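Local coordinates for protein mannonate dehydratase (Streptococcus suis, PDB 3BDK) that probably catalyses the dehydration of D-mannonate to 2-dehydro-3-deoxy-D-gluconate, using iron(II) or manganese(II), in the breakdown of glucuronate, at residues Trp131-Leu136 against Pro220-Tyr225; Val290-Trp295 against Ala306-Met311. All blocks are in the same frame, centred on the assembly; numbering follows the deposited sequence.

Contact 1. Residues Trp131-Leu136 against Pro220-Tyr225; sequences WTRSDL and PDDPPY. With DNO (D-mannose), chain C.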
loop_
_atom_site.group_PDB
_atom_site.type_symbol
_atom_site.label_atom_id
_atom_site.label_comp_id
_atom_site.label_asym_id
_atom_site.label_seq_id
_atom_site.Cartn_x
_atom_site.Cartn_y
_atom_site.Cartn_z
ATOM N N TRP A 131 10.381 24.006 -5.593
ATOM C CA TRP A 131 9.182 23.509 -6.242
ATOM C C TRP A 131 8.170 24.647 -6.246
ATOM O O TRP A 131 8.331 25.642 -5.534
ATOM C CB TRP A 131 8.625 22.280 -5.509
ATOM C CG TRP A 131 8.399 22.514 -4.044
ATOM C CD1 TRP A 131 9.285 22.299 -3.038
ATOM C CD2 TRP A 131 7.213 23.035 -3.425
ATOM N NE1 TRP A 131 8.730 22.640 -1.828
ATOM C CE2 TRP A 131 7.461 23.099 -2.034
ATOM C CE3 TRP A 131 5.965 23.454 -3.910
ATOM C CZ2 TRP A 131 6.504 23.555 -1.116
ATOM C CZ3 TRP A 131 5.010 23.918 -2.987
ATOM C CH2 TRP A 131 5.290 23.960 -1.613
ATOM N N THR A 132 7.125 24.492 -7.041
ATOM C CA THR A 132 6.078 25.485 -7.125
ATOM C C THR A 132 4.769 24.742 -7.317
ATOM O O THR A 132 4.649 23.892 -8.207
ATOM C CB THR A 132 6.347 26.407 -8.312
ATOM O OG1 THR A 132 7.582 27.099 -8.098
ATOM C CG2 THR A 132 5.220 27.422 -8.522
ATOM N N ARG A 133 3.798 25.043 -6.471
ATOM C CA ARG A 133 2.458 24.545 -6.666
ATOM C C ARG A 133 1.531 25.745 -6.643
ATOM O O ARG A 133 1.860 26.762 -6.039
ATOM C CB ARG A 133 2.075 23.544 -5.575
ATOM C CG ARG A 133 2.907 22.255 -5.544
ATOM C CD ARG A 133 2.852 21.483 -6.886
ATOM N NE ARG A 133 3.553 20.209 -6.800
ATOM C CZ ARG A 133 4.795 19.990 -7.229
ATOM N NH1 ARG A 133 5.495 20.963 -7.808
ATOM N NH2 ARG A 133 5.339 18.785 -7.078
ATOM N N SER A 134 0.387 25.634 -7.317
ATOM C CA SER A 134 -0.621 26.676 -7.309
ATOM C C SER A 134 -1.600 26.418 -6.169
ATOM O O SER A 134 -2.323 27.321 -5.736
ATOM C CB SER A 134 -1.381 26.676 -8.637
ATOM O OG SER A 134 -2.668 26.084 -8.485
ATOM N N ASP A 135 -1.639 25.175 -5.693
ATOM C CA ASP A 135 -2.718 24.740 -4.801
ATOM C C ASP A 135 -2.330 23.489 -4.033
ATOM O O ASP A 135 -2.024 22.455 -4.638
ATOM C CB ASP A 135 -3.998 24.504 -5.622
ATOM C CG ASP A 135 -5.233 24.262 -4.754
ATOM O OD1 ASP A 135 -5.128 24.172 -3.511
ATOM O OD2 ASP A 135 -6.327 24.140 -5.341
ATOM N N LEU A 136 -2.402 23.590 -2.704
ATOM C CA LEU A 136 -1.874 22.592 -1.785
ATOM C C LEU A 136 -2.948 21.749 -1.121
ATOM O O LEU A 136 -2.674 21.017 -0.155
ATOM C CB LEU A 136 -1.005 23.253 -0.712
ATOM C CG LEU A 136 0.069 24.262 -1.143
ATOM C CD1 LEU A 136 0.744 24.815 0.096
ATOM C CD2 LEU A 136 1.099 23.663 -2.069
ATOM N N PRO A 220 15.571 16.409 -9.879
ATOM C CA PRO A 220 15.239 17.088 -11.136
ATOM C C PRO A 220 14.442 18.366 -10.895
ATOM O O PRO A 220 13.995 18.612 -9.775
ATOM C CB PRO A 220 14.374 16.059 -11.866
ATOM C CG PRO A 220 13.748 15.263 -10.777
ATOM C CD PRO A 220 14.774 15.186 -9.682
ATOM N N ASP A 221 14.270 19.167 -11.942
ATOM C CA ASP A 221 13.591 20.452 -11.819
ATOM C C ASP A 221 12.079 20.272 -11.741
ATOM O O ASP A 221 11.489 19.543 -12.538
ATOM C CB ASP A 221 13.952 21.362 -12.996
ATOM C CG ASP A 221 15.182 22.204 -12.725
ATOM O OD1 ASP A 221 15.654 22.888 -13.659
ATOM O OD2 ASP A 221 15.679 22.183 -11.580
ATOM N N ASP A 222 11.458 20.939 -10.774
ATOM C CA ASP A 222 10.102 20.602 -10.359
ATOM C C ASP A 222 9.250 21.855 -10.185
ATOM O O ASP A 222 9.283 22.498 -9.136
ATOM C CB ASP A 222 10.125 19.796 -9.058
ATOM C CG ASP A 222 8.743 19.607 -8.465
ATOM O OD1 ASP A 222 7.749 19.841 -9.185
ATOM O OD2 ASP A 222 8.650 19.224 -7.280
ATOM N N PRO A 223 8.489 22.195 -11.220
ATOM C CA PRO A 223 8.396 21.354 -12.417
ATOM C C PRO A 223 9.552 21.609 -13.379
ATOM O O PRO A 223 10.400 22.460 -13.111
ATOM C CB PRO A 223 7.077 21.801 -13.050
ATOM C CG PRO A 223 6.913 23.211 -12.609
ATOM C CD PRO A 223 7.490 23.277 -11.223
ATOM N N PRO A 224 9.580 20.875 -14.487
ATOM C CA PRO A 224 10.771 20.810 -15.338
ATOM C C PRO A 224 10.667 21.752 -16.533
ATOM O O PRO A 224 11.047 21.383 -17.644
ATOM C CB PRO A 224 10.774 19.355 -15.815
ATOM C CG PRO A 224 9.342 18.956 -15.792
ATOM C CD PRO A 224 8.732 19.677 -14.625
ATOM N N TYR A 225 10.156 22.956 -16.299
ATOM C CA TYR A 225 10.194 24.013 -17.303
ATOM C C TYR A 225 10.202 25.392 -16.652
ATOM O O TYR A 225 9.928 25.527 -15.459
ATOM C CB TYR A 225 9.004 23.889 -18.258
ATOM C CG TYR A 225 7.700 23.554 -17.570
ATOM C CD1 TYR A 225 7.021 24.507 -16.823
ATOM C CD2 TYR A 225 7.147 22.284 -17.669
ATOM C CE1 TYR A 225 5.829 24.206 -16.193
ATOM C CE2 TYR A 225 5.954 21.973 -17.042
ATOM C CZ TYR A 225 5.300 22.938 -16.306
ATOM O OH TYR A 225 4.113 22.634 -15.680
HETATM C C1 DNO C . 9.528 18.970 -3.434
HETATM C C2 DNO C . 9.866 17.944 -2.340
HETATM C C3 DNO C . 10.274 18.559 -0.964
HETATM C C4 DNO C . 11.450 19.581 -0.842
HETATM C C5 DNO C . 12.734 19.382 -1.704
HETATM C C6 DNO C . 13.942 19.984 -0.975
HETATM O O1 DNO C . 9.001 18.610 -4.488
HETATM O O2 DNO C . 10.847 17.006 -2.819
HETATM O O3 DNO C . 10.564 17.490 -0.068
HETATM O O4 DNO C . 10.940 20.913 -0.990
HETATM O O5 DNO C . 13.029 18.005 -1.991
HETATM O O6 DNO C . 14.188 21.302 -1.474
#
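Arg-133 and Asp-222 meet in a salt bridge that joins the two loops beside a bound D-mannose. The arginine chain folds at chi2 (-58°), and this bend brings the guanidinium round to the aspartate, whose carboxylate plane is turned 58° from its own. The shortest bond between the two, 2.9 Å, runs from NH1 of Arg-133 to OD1 of Asp-222, entering on the syn side but somewhat out of the carboxylate plane. NH2 adds weak bonds to both carboxylate oxygens. The guanidinium is fixed further by a nearly straight bond from Arg-133 NH1 to O of Thr-132, 3.1 Å; that oxygen lies in the guanidinium plane, whereas the donor stands above the carbonyl plane. NH2 also forms a salt bridge with Glu-299, the arginine's stronger polar partner.

Asp-222 extends with CG anti to its backbone N (chi1 171°), which carries its OD2 to 2.9 Å from O1 of D-mannose. CB of Trp-131 passes 3.5 Å from OD2 of Asp-222, and the indole meets the ligand at its edge, with NE1 of Trp-131 2.9 Å from O4 of D-mannose. Between the backbones, CA of Trp-131 makes a CH...O contact of 3.1 Å with O of Asp-222, just before the cis peptide bond to Pro-223. These loops form part of the ligand pocket of a xylose isomerase-like TIM barrel, where Arg-133 probably helps from the second shell to position Asp-222.

Contact 2. Residues Val290-Trp295 against Ala306-Met311; sequences VTAGAW and AGDIDM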
loop_
_atom_site.group_PDB
_atom_site.type_symbol
_atom_site.label_atom_id
_atom_site.label_comp_id
_atom_site.label_asym_id
_atom_site.label_seq_id
_atom_site.Cartn_x
_atom_site.Cartn_y
_atom_site.Cartn_z
ATOM N N VAL A 290 1.898 11.513 -11.058
ATOM C CA VAL A 290 1.176 12.718 -11.447
ATOM C C VAL A 290 0.322 12.473 -12.687
ATOM O O VAL A 290 0.552 11.520 -13.432
ATOM C CB VAL A 290 2.138 13.889 -11.721
ATOM C CG1 VAL A 290 3.029 14.137 -10.513
ATOM C CG2 VAL A 290 2.973 13.610 -12.961
ATOM N N THR A 291 -0.663 13.339 -12.901
ATOM C CA THR A 291 -1.336 13.430 -14.192
ATOM C C THR A 291 -1.064 14.831 -14.753
ATOM O O THR A 291 -0.895 15.776 -13.992
ATOM C CB THR A 291 -2.825 13.128 -14.079
ATOM O OG1 THR A 291 -3.416 13.152 -15.382
ATOM C CG2 THR A 291 -3.509 14.125 -13.186
ATOM N N ALA A 292 -0.975 14.974 -16.071
ATOM C CA ALA A 292 -0.355 16.182 -16.620
ATOM C C ALA A 292 -0.936 16.565 -17.961
ATOM O O ALA A 292 -1.471 15.729 -18.665
ATOM C CB ALA A 292 1.156 16.013 -16.720
ATOM N N GLY A 293 -0.856 17.848 -18.298
ATOM C CA GLY A 293 -1.216 18.310 -19.629
ATOM C C GLY A 293 -0.489 19.595 -20.013
ATOM O O GLY A 293 0.482 20.033 -19.350
ATOM N N ALA A 294 -0.964 20.210 -21.094
ATOM C CA ALA A 294 -0.550 21.559 -21.381
ATOM C C ALA A 294 -1.032 22.492 -20.237
ATOM O O ALA A 294 -0.478 23.579 -20.052
ATOM C CB ALA A 294 -1.091 21.990 -22.720
ATOM N N TRP A 295 -2.029 22.031 -19.467
ATOM C CA TRP A 295 -2.637 22.780 -18.357
ATOM C C TRP A 295 -1.818 22.792 -17.059
ATOM O O TRP A 295 -2.165 23.487 -16.096
ATOM C CB TRP A 295 -4.035 22.223 -18.055
ATOM C CG TRP A 295 -4.044 20.730 -17.677
ATOM C CD1 TRP A 295 -4.142 19.668 -18.534
ATOM C CD2 TRP A 295 -3.939 20.168 -16.359
ATOM N NE1 TRP A 295 -4.093 18.489 -17.833
ATOM C CE2 TRP A 295 -3.967 18.769 -16.499
ATOM C CE3 TRP A 295 -3.811 20.713 -15.082
ATOM C CZ2 TRP A 295 -3.907 17.912 -15.411
ATOM C CZ3 TRP A 295 -3.727 19.855 -13.998
ATOM C CH2 TRP A 295 -3.783 18.474 -14.169
ATOM N N ALA A 306 -4.253 5.904 -11.527
ATOM C CA ALA A 306 -4.692 7.137 -10.865
ATOM C C ALA A 306 -4.050 8.362 -11.519
ATOM O O ALA A 306 -4.581 9.493 -11.415
ATOM C CB ALA A 306 -4.386 7.103 -9.365
ATOM N N GLY A 307 -2.921 8.106 -12.188
ATOM C CA GLY A 307 -2.138 9.115 -12.859
ATOM C C GLY A 307 -1.716 8.710 -14.267
ATOM O O GLY A 307 -2.381 7.911 -14.927
ATOM N N ASP A 308 -0.590 9.270 -14.710
ATOM C CA ASP A 308 -0.133 9.171 -16.076
ATOM C C ASP A 308 1.113 8.295 -16.197
ATOM O O ASP A 308 1.593 8.048 -17.296
ATOM C CB ASP A 308 0.125 10.582 -16.634
ATOM C CG ASP A 308 -1.165 11.389 -16.844
ATOM O OD1 ASP A 308 -2.256 10.947 -16.380
ATOM O OD2 ASP A 308 -1.110 12.479 -17.467
ATOM N N ILE A 309 1.629 7.800 -15.077
ATOM C CA ILE A 309 2.841 6.993 -15.098
ATOM C C ILE A 309 2.564 5.519 -14.873
ATOM O O ILE A 309 1.790 5.139 -13.996
ATOM C CB ILE A 309 3.833 7.457 -14.023
ATOM C CG1 ILE A 309 4.128 8.942 -14.180
ATOM C CG2 ILE A 309 5.141 6.642 -14.078
ATOM C CD1 ILE A 309 4.618 9.603 -12.869
ATOM N N ASP A 310 3.202 4.678 -15.667
ATOM C CA ASP A 310 3.097 3.245 -15.472
ATOM C C ASP A 310 4.205 2.825 -14.521
ATOM O O ASP A 310 5.318 2.468 -14.946
ATOM C CB ASP A 310 3.209 2.510 -16.797
ATOM C CG ASP A 310 2.899 1.035 -16.679
ATOM O OD1 ASP A 310 2.651 0.428 -17.745
ATOM O OD2 ASP A 310 2.896 0.477 -15.547
ATOM N N MET A 311 3.870 2.885 -13.233
ATOM C CA MET A 311 4.762 2.540 -12.122
ATOM C C MET A 311 5.274 1.133 -12.207
ATOM O O MET A 311 6.354 0.833 -11.671
ATOM C CB MET A 311 4.062 2.718 -10.783
ATOM C CG MET A 311 3.882 4.174 -10.402
ATOM S SD MET A 311 5.377 5.220 -10.540
ATOM C CE MET A 311 4.821 6.623 -9.576
#
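Asp-308 reaches across to the strand 290-293 and holds it with both backbone and side chain. Its N donates to O of Val-290 at 2.8 Å, and CB of Asp-308 sits off the oxygen end of the same carbonyl, 3.4 Å from O of Val-290. With chi1 at -70°, CG of Asp-308 stands beside the backbone N and passes 3.4 Å from CA of Thr-291. There the carboxylate divides its work. OD1 of Asp-308 accepts a bond of 2.7 Å from OG1 of Thr-291, whose hydroxyl is anti to its own backbone N, and OD2 of Asp-308 takes the amide N of Ala-292 at 2.9 Å. Both donors come from above the carboxylate plane, the amide more steeply, 58° out of it. OD1 has a further partner in Lys-379 of the second subunit, a salt bridge that probably offsets part of its charge.

Next to this polar grip, CD1 of Ile-309 comes up beside Val-290, 3.8 Å from N of Val-290 and 4.3 Å from CG2 of Val-290, and both side chains pack on Ala-262 of helix 258-262. The loop thus fastens the outermost strand of the four-stranded antiparallel sheet, beside strand 296-299, and then runs through the N-cap residue Asp-310 into helix 311-320, whose Met-311 rests on helix 348-368.

How the contacts relate
Contact 1 is the deeper, its centre about 13 Å from the chain centre against about 18 Å for contact 2; its touching residues include no exposed one, whereas contact 2 has exposed Asp-308 at its rim. Both reach the four-stranded antiparallel sheet, contact 1 by the loop leading into strand 135-139, contact 2 by strand 290-293 itself. Each turns on an aspartate. In contact 1 the acid pairs with an arginine and faces the sugar near the manganese; in contact 2 it binds a hydroxyl and an amide and also bonds a lysine of the other subunit. Strand 296-299 touches both, giving Glu-299 to the arginine and packing on Val-290. One contact therefore shapes the pocket, whereas the other joins sheet, helix and subunit interface.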